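Local coordinates for protein dihydrofolate reductase (PDB 3TQA) that probably reduces 7,8-dihydrofolate to tetrahydrofolate with NADPH, supplying the folate cofactor needed for glycine, purine and DNA precursor synthesis, at residues Ile2-Ala7 against Lys111-Ile116; Leu25-Ala30 against Tyr151-Leu156. All coordinates share one frame; numbering follows the deposited sequence.

Interaction 1 of 2, residues Ile2-Ala7 against Lys111-Ile116; sequences IITLIA and KMILTI. With NDP (NADPH dihydro-nicotinamide-adenine-dinucleotide phosphate), chain B.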
loop_
_atom_site.group_PDB
_atom_site.type_symbol
_atom_site.label_atom_id
_atom_site.label_comp_id
_atom_site.label_asym_id
_atom_site.label_seq_id
_atom_site.Cartn_x
_atom_site.Cartn_y
_atom_site.Cartn_z
ATOM N N ILE A 2 3.259 8.515 12.089
ATOM C CA ILE A 2 2.356 8.816 10.983
ATOM C C ILE A 2 2.073 7.533 10.208
ATOM O O ILE A 2 2.976 6.962 9.598
ATOM C CB ILE A 2 2.966 9.862 10.023
ATOM C CG1 ILE A 2 3.256 11.174 10.760
ATOM C CG2 ILE A 2 2.039 10.115 8.840
ATOM C CD1 ILE A 2 2.022 11.861 11.321
ATOM N N ILE A 3 0.824 7.078 10.246
ATOM C CA ILE A 3 0.410 5.896 9.493
ATOM C C ILE A 3 0.013 6.314 8.081
ATOM O O ILE A 3 -0.919 7.098 7.902
ATOM C CB ILE A 3 -0.773 5.172 10.170
ATOM C CG1 ILE A 3 -0.370 4.687 11.565
ATOM C CG2 ILE A 3 -1.239 3.996 9.320
ATOM C CD1 ILE A 3 -1.483 3.985 12.314
ATOM N N THR A 4 0.726 5.786 7.086
ATOM C CA THR A 4 0.488 6.126 5.687
ATOM C C THR A 4 0.083 4.890 4.887
ATOM O O THR A 4 0.690 3.829 5.018
ATOM C CB THR A 4 1.742 6.751 5.048
ATOM O OG1 THR A 4 2.075 7.965 5.732
ATOM C CG2 THR A 4 1.510 7.054 3.571
ATOM N N LEU A 5 -0.948 5.039 4.061
ATOM C CA LEU A 5 -1.384 3.978 3.160
ATOM C C LEU A 5 -0.933 4.328 1.745
ATOM O O LEU A 5 -1.267 5.396 1.233
ATOM C CB LEU A 5 -2.906 3.816 3.204
ATOM C CG LEU A 5 -3.517 3.027 4.370
ATOM C CD1 LEU A 5 -2.913 3.418 5.703
ATOM C CD2 LEU A 5 -5.030 3.212 4.398
ATOM N N ILE A 6 -0.162 3.434 1.129
ATOM C CA ILE A 6 0.281 3.613 -0.250
ATOM C C ILE A 6 -0.270 2.474 -1.108
ATOM O O ILE A 6 -0.099 1.297 -0.782
ATOM C CB ILE A 6 1.828 3.688 -0.357
ATOM C CG1 ILE A 6 2.253 4.058 -1.782
ATOM C CG2 ILE A 6 2.479 2.374 0.063
ATOM C CD1 ILE A 6 3.716 4.441 -1.900
ATOM N N ALA A 7 -0.942 2.834 -2.198
ATOM C CA ALA A 7 -1.578 1.849 -3.066
ATOM C C ALA A 7 -1.825 2.409 -4.463
ATOM O O ALA A 7 -2.106 3.598 -4.621
ATOM C CB ALA A 7 -2.890 1.383 -2.451
ATOM N N LYS A 111 -2.338 9.528 6.570
ATOM C CA LYS A 111 -1.978 9.975 5.230
ATOM C C LYS A 111 -2.272 8.884 4.201
ATOM O O LYS A 111 -2.261 7.695 4.528
ATOM C CB LYS A 111 -0.487 10.324 5.210
ATOM C CG LYS A 111 0.018 10.984 3.939
ATOM C CD LYS A 111 1.480 11.394 4.089
ATOM C CE LYS A 111 1.988 12.138 2.863
ATOM N NZ LYS A 111 3.393 12.616 3.029
ATOM N N MET A 112 -2.542 9.295 2.965
ATOM C CA MET A 112 -2.701 8.362 1.848
ATOM C C MET A 112 -1.963 8.880 0.615
ATOM O O MET A 112 -2.163 10.021 0.203
ATOM C CB MET A 112 -4.182 8.149 1.515
ATOM C CG MET A 112 -4.931 7.280 2.518
ATOM S SD MET A 112 -6.462 6.572 1.867
ATOM C CE MET A 112 -7.456 8.044 1.648
ATOM N N ILE A 113 -1.102 8.038 0.047
ATOM C CA ILE A 113 -0.420 8.330 -1.212
ATOM C C ILE A 113 -0.950 7.356 -2.262
ATOM O O ILE A 113 -0.484 6.220 -2.360
ATOM C CB ILE A 113 1.114 8.192 -1.086
ATOM C CG1 ILE A 113 1.646 9.126 0.004
ATOM C CG2 ILE A 113 1.789 8.504 -2.418
ATOM C CD1 ILE A 113 3.155 9.096 0.158
ATOM N N LEU A 114 -1.935 7.807 -3.033
ATOM C CA LEU A 114 -2.652 6.939 -3.960
ATOM C C LEU A 114 -2.313 7.249 -5.413
ATOM O O LEU A 114 -2.274 8.412 -5.816
ATOM C CB LEU A 114 -4.161 7.080 -3.753
ATOM C CG LEU A 114 -4.679 6.831 -2.336
ATOM C CD1 LEU A 114 -6.183 7.044 -2.292
ATOM C CD2 LEU A 114 -4.313 5.434 -1.847
ATOM N N THR A 115 -2.061 6.194 -6.185
ATOM C CA THR A 115 -1.947 6.293 -7.634
ATOM C C THR A 115 -3.271 5.832 -8.236
ATOM O O THR A 115 -3.639 4.666 -8.104
ATOM C CB THR A 115 -0.795 5.420 -8.177
ATOM O OG1 THR A 115 0.438 5.810 -7.561
ATOM C CG2 THR A 115 -0.671 5.566 -9.687
ATOM N N ILE A 116 -3.990 6.753 -8.875
ATOM C CA ILE A 116 -5.285 6.442 -9.477
ATOM C C ILE A 116 -5.168 6.434 -10.998
ATOM O O ILE A 116 -4.868 7.459 -11.611
ATOM C CB ILE A 116 -6.370 7.448 -9.055
ATOM C CG1 ILE A 116 -6.479 7.504 -7.528
ATOM C CG2 ILE A 116 -7.712 7.059 -9.666
ATOM C CD1 ILE A 116 -7.558 8.436 -7.026
HETATM P PA NDP B . -3.584 -9.358 1.877
HETATM O O1A NDP B . -4.474 -8.380 2.603
HETATM O O2A NDP B . -2.292 -8.893 1.257
HETATM O O5B NDP B . -3.201 -10.525 2.901
HETATM C C5B NDP B . -4.207 -11.346 3.485
HETATM C C4B NDP B . -3.510 -12.209 4.521
HETATM O O4B NDP B . -2.777 -11.371 5.421
HETATM C C3B NDP B . -4.451 -13.034 5.381
HETATM O O3B NDP B . -4.744 -14.300 4.784
HETATM C C2B NDP B . -3.661 -13.150 6.662
HETATM O O2B NDP B . -2.619 -14.112 6.530
HETATM C C1B NDP B . -2.973 -11.802 6.771
HETATM N N9A NDP B . -3.759 -10.794 7.527
HETATM C C8A NDP B . -4.492 -9.790 7.003
HETATM N N7A NDP B . -5.069 -9.050 7.987
HETATM C C5A NDP B . -4.697 -9.575 9.166
HETATM C C6A NDP B . -4.946 -9.283 10.597
HETATM N N6A NDP B . -5.731 -8.249 10.975
HETATM N N1A NDP B . -4.363 -10.084 11.517
HETATM C C2A NDP B . -3.576 -11.120 11.164
HETATM N N3A NDP B . -3.312 -11.439 9.881
HETATM C C4A NDP B . -3.830 -10.722 8.856
HETATM O O3 NDP B . -4.441 -10.180 0.781
HETATM P PN NDP B . -5.384 -9.489 -0.328
HETATM O O1N NDP B . -6.377 -8.576 0.354
HETATM O O2N NDP B . -5.888 -10.591 -1.228
HETATM O O5D NDP B . -4.351 -8.587 -1.171
HETATM C C5D NDP B . -3.493 -9.143 -2.168
HETATM C C4D NDP B . -3.914 -8.608 -3.532
HETATM O O4D NDP B . -3.890 -7.175 -3.510
HETATM C C3D NDP B . -2.976 -9.051 -4.646
HETATM O O3D NDP B . -3.727 -9.385 -5.816
HETATM C C2D NDP B . -2.103 -7.842 -4.913
HETATM O O2D NDP B . -1.712 -7.760 -6.289
HETATM C C1D NDP B . -2.992 -6.674 -4.505
HETATM N N1N NDP B . -2.210 -5.542 -3.995
HETATM C C2N NDP B . -2.190 -4.410 -4.721
HETATM C C3N NDP B . -1.476 -3.289 -4.315
HETATM C C7N NDP B . -1.468 -2.036 -5.142
HETATM O O7N NDP B . -0.830 -1.066 -4.759
HETATM N N7N NDP B . -2.159 -2.008 -6.283
HETATM C C4N NDP B . -0.716 -3.379 -3.022
HETATM C C5N NDP B . -0.790 -4.638 -2.297
HETATM C C6N NDP B . -1.549 -5.674 -2.828
HETATM P P2B NDP B . -2.744 -15.660 6.930
HETATM O O1X NDP B . -3.753 -16.194 5.946
HETATM O O2X NDP B . -1.346 -16.184 6.716
HETATM O O3X NDP B . -3.193 -15.638 8.371
#
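Thr4 and Lys111 lie side by side across two parallel strands whose short axes diverge by 16° and approach to 4.6 Å. The lysine side chain can be followed outward. Lys111 CB sits 3.5 Å from Thr4 OG1; CG leaves anti to the backbone N (chi1 -172°) and stays alongside the same oxygen, and Lys111 CD is still 3.8 Å from Thr4 OG1. Beyond CD the extended chain departs from the strand pair, and NZ reaches a long, weak ion pair with Glu157. The threonine hydroxyl is not left to these methylenes, since it hydrogen-bonds Glu92, while Thr4 CG2 meets Ile113 CG1 at 4.1 Å.

Backbone bonds alternate in direction, as parallel pairing requires. Lys111 N donates to Ile3 O, Leu5 N to Lys111 O, Ile113 N to Leu5 O (2.9 Å), and Thr115 N to Ala7 O; Ala7 N to Ile113 O, at 3.4 Å, is weak. Ile6 CG1 lies 3.5 Å from Ile113 O.

Side chains alternate too. Thr4, Ile6, Lys111 and Ile113 share one face, where Ile6 and Ile113 pack on helix 26-36. Leu5, Ala7, Met112 and Leu114 share the other, with Leu5 and Ala7 against helix 99-105. Ala7 CA comes within 3.5 Å of the NADPH carboxamide oxygen O7N, placing this part of strand 2-10 beside the nicotinamide carboxamide. Adjacent parallel strands in the middle of a mixed sheet, flanked by helices and passing the nicotinamide, belong to the dihydrofolate reductase fold.

Interaction 2 of 2, residues Leu25-Ala30 against Tyr151-Leu156; sequences LPADLA and YPFQFL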
loop_
_atom_site.group_PDB
_atom_site.type_symbol
_atom_site.label_atom_id
_atom_site.label_comp_id
_atom_site.label_asym_id
_atom_site.label_seq_id
_atom_site.Cartn_x
_atom_site.Cartn_y
_atom_site.Cartn_z
ATOM N N LEU A 25 2.760 -0.379 -14.628
ATOM C CA LEU A 25 2.935 1.062 -14.772
ATOM C C LEU A 25 4.289 1.477 -14.185
ATOM O O LEU A 25 4.375 1.813 -13.002
ATOM C CB LEU A 25 1.785 1.793 -14.070
ATOM C CG LEU A 25 1.595 3.273 -14.402
ATOM C CD1 LEU A 25 1.045 3.437 -15.810
ATOM C CD2 LEU A 25 0.668 3.932 -13.394
ATOM N N PRO A 26 5.355 1.445 -15.009
ATOM C CA PRO A 26 6.722 1.756 -14.575
ATOM C C PRO A 26 6.858 3.034 -13.743
ATOM O O PRO A 26 7.641 3.064 -12.792
ATOM C CB PRO A 26 7.477 1.907 -15.895
ATOM C CG PRO A 26 6.770 1.005 -16.826
ATOM C CD PRO A 26 5.320 1.041 -16.429
ATOM N N ALA A 27 6.105 4.073 -14.102
ATOM C CA ALA A 27 6.134 5.342 -13.374
ATOM C C ALA A 27 5.699 5.179 -11.916
ATOM O O ALA A 27 6.239 5.843 -11.030
ATOM C CB ALA A 27 5.259 6.372 -14.072
ATOM N N ASP A 28 4.731 4.298 -11.674
ATOM C CA ASP A 28 4.257 4.025 -10.317
ATOM C C ASP A 28 5.291 3.270 -9.479
ATOM O O ASP A 28 5.409 3.504 -8.275
ATOM C CB ASP A 28 2.954 3.224 -10.351
ATOM C CG ASP A 28 2.379 2.997 -8.968
ATOM O OD1 ASP A 28 2.074 3.996 -8.282
ATOM O OD2 ASP A 28 2.241 1.822 -8.562
ATOM N N LEU A 29 6.026 2.361 -10.118
ATOM C CA LEU A 29 7.030 1.551 -9.425
ATOM C C LEU A 29 8.197 2.401 -8.920
ATOM O O LEU A 29 8.700 2.173 -7.820
ATOM C CB LEU A 29 7.549 0.432 -10.338
ATOM C CG LEU A 29 6.515 -0.606 -10.786
ATOM C CD1 LEU A 29 7.131 -1.578 -11.777
ATOM C CD2 LEU A 29 5.931 -1.354 -9.592
ATOM N N ALA A 30 8.617 3.373 -9.728
ATOM C CA ALA A 30 9.664 4.318 -9.333
ATOM C C ALA A 30 9.166 5.247 -8.226
ATOM O O ALA A 30 9.887 5.518 -7.266
ATOM C CB ALA A 30 10.129 5.133 -10.535
ATOM N N TYR A 151 -1.483 3.900 -19.857
ATOM C CA TYR A 151 -2.738 4.510 -19.402
ATOM C C TYR A 151 -2.462 5.821 -18.659
ATOM O O TYR A 151 -1.372 5.999 -18.111
ATOM C CB TYR A 151 -3.503 3.568 -18.468
ATOM C CG TYR A 151 -3.387 2.099 -18.803
ATOM C CD1 TYR A 151 -4.228 1.507 -19.740
ATOM C CD2 TYR A 151 -2.444 1.297 -18.165
ATOM C CE1 TYR A 151 -4.125 0.155 -20.042
ATOM C CE2 TYR A 151 -2.334 -0.055 -18.459
ATOM C CZ TYR A 151 -3.178 -0.620 -19.397
ATOM O OH TYR A 151 -3.072 -1.960 -19.690
ATOM N N PRO A 152 -3.449 6.739 -18.624
ATOM C CA PRO A 152 -3.277 7.952 -17.823
ATOM C C PRO A 152 -3.399 7.675 -16.327
ATOM O O PRO A 152 -4.188 6.820 -15.920
ATOM C CB PRO A 152 -4.419 8.870 -18.297
ATOM C CG PRO A 152 -5.070 8.174 -19.449
ATOM C CD PRO A 152 -4.744 6.729 -19.324
ATOM N N PHE A 153 -2.619 8.396 -15.526
ATOM C CA PHE A 153 -2.619 8.216 -14.075
ATOM C C PHE A 153 -2.330 9.529 -13.351
ATOM O O PHE A 153 -1.963 10.526 -13.978
ATOM C CB PHE A 153 -1.596 7.147 -13.669
ATOM C CG PHE A 153 -0.174 7.490 -14.029
ATOM C CD1 PHE A 153 0.675 8.069 -13.093
ATOM C CD2 PHE A 153 0.318 7.230 -15.301
ATOM C CE1 PHE A 153 1.988 8.385 -13.421
ATOM C CE2 PHE A 153 1.630 7.546 -15.637
ATOM C CZ PHE A 153 2.465 8.123 -14.696
ATOM N N GLN A 154 -2.506 9.519 -12.033
ATOM C CA GLN A 154 -2.236 10.689 -11.199
ATOM C C GLN A 154 -1.669 10.281 -9.843
ATOM O O GLN A 154 -1.997 9.213 -9.329
ATOM C CB GLN A 154 -3.513 11.514 -11.002
ATOM C CG GLN A 154 -4.600 10.830 -10.170
ATOM C CD GLN A 154 -5.804 11.723 -9.933
ATOM O OE1 GLN A 154 -6.149 12.028 -8.792
ATOM N NE2 GLN A 154 -6.444 12.153 -11.014
ATOM N N PHE A 155 -0.821 11.134 -9.272
ATOM C CA PHE A 155 -0.309 10.934 -7.918
ATOM C C PHE A 155 -1.078 11.816 -6.940
ATOM O O PHE A 155 -0.826 13.019 -6.844
ATOM C CB PHE A 155 1.187 11.248 -7.843
ATOM C CG PHE A 155 2.045 10.327 -8.665
ATOM C CD1 PHE A 155 1.967 8.949 -8.500
ATOM C CD2 PHE A 155 2.945 10.835 -9.591
ATOM C CE1 PHE A 155 2.759 8.095 -9.254
ATOM C CE2 PHE A 155 3.744 9.988 -10.347
ATOM C CZ PHE A 155 3.650 8.616 -10.177
ATOM N N LEU A 156 -2.015 11.202 -6.218
ATOM C CA LEU A 156 -2.870 11.907 -5.268
ATOM C C LEU A 156 -2.370 11.681 -3.842
ATOM O O LEU A 156 -2.240 10.538 -3.399
ATOM C CB LEU A 156 -4.313 11.410 -5.401
ATOM C CG LEU A 156 -5.407 12.289 -4.792
ATOM C CD1 LEU A 156 -5.600 13.552 -5.616
ATOM C CD2 LEU A 156 -6.714 11.515 -4.688
#
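The carbonyl oxygen of Leu25, whose side chain lies on the Phe153 ring, is gripped by two amides of the first helical turn: Asp28 N at 2.8 Å, and Leu29 N in a weak bond at 3.4 Å. Leu25 is the N-cap residue of helix 26-36. Its chi1 of -165° sends CG toward Phe153, and chi2 near 72° lays Leu25 CD2 over one face of the ring, 4.0 Å from the Phe153 centroid and 24° off the normal, a CH-pi contact. Two residues on, in the first turn, Ala27 CB approaches the same ring obliquely, 3.4 Å from Phe153 CZ, so the aromatic group is packed closely from two directions.

Phe155 is met differently. Ala27 O lies near the plane of its ring, 3.9 Å from Phe155 CZ, and Asp28 OD1 is also at the edge. That carboxylate oxygen has its polar partner in Thr115 OG1. A face of Phe155 receives Phe153 CD1.

No hydrogen bond joins the two segments, and the interface rests mainly on side-chain contacts. The N-terminal turn of helix 26-36 thereby rests on aromatic side chains of strand 153-159, which runs between strands 111-117 and 136-143; His31, farther along the helix, stacks on Phe155.

Overall arrangement
Interactions 1 and 2 have centres about 14 Å apart and meet through strand 111-117, the neighbour of both 2-10 and 153-159 in the main sheet. A backbone bond, Leu114 N to Leu156 O at 2.8 Å, ties their strands, and Thr115 OG1 bonds Asp28 OD1 at 2.5 Å, a length whose exact value is uncertain, while Thr115 OG1 packs 3.6 Å from Phe155 CD1. Helix 26-36 is thus linked directly to the central sheet. Asp28 lies near the cofactor: between nearest atoms, its side chain is about 3 Å from that of Ala8, whose backbone N binds NADPH, and about 6 Å from NADPH; with Ala7 it puts one corner of each contact by the nicotinamide.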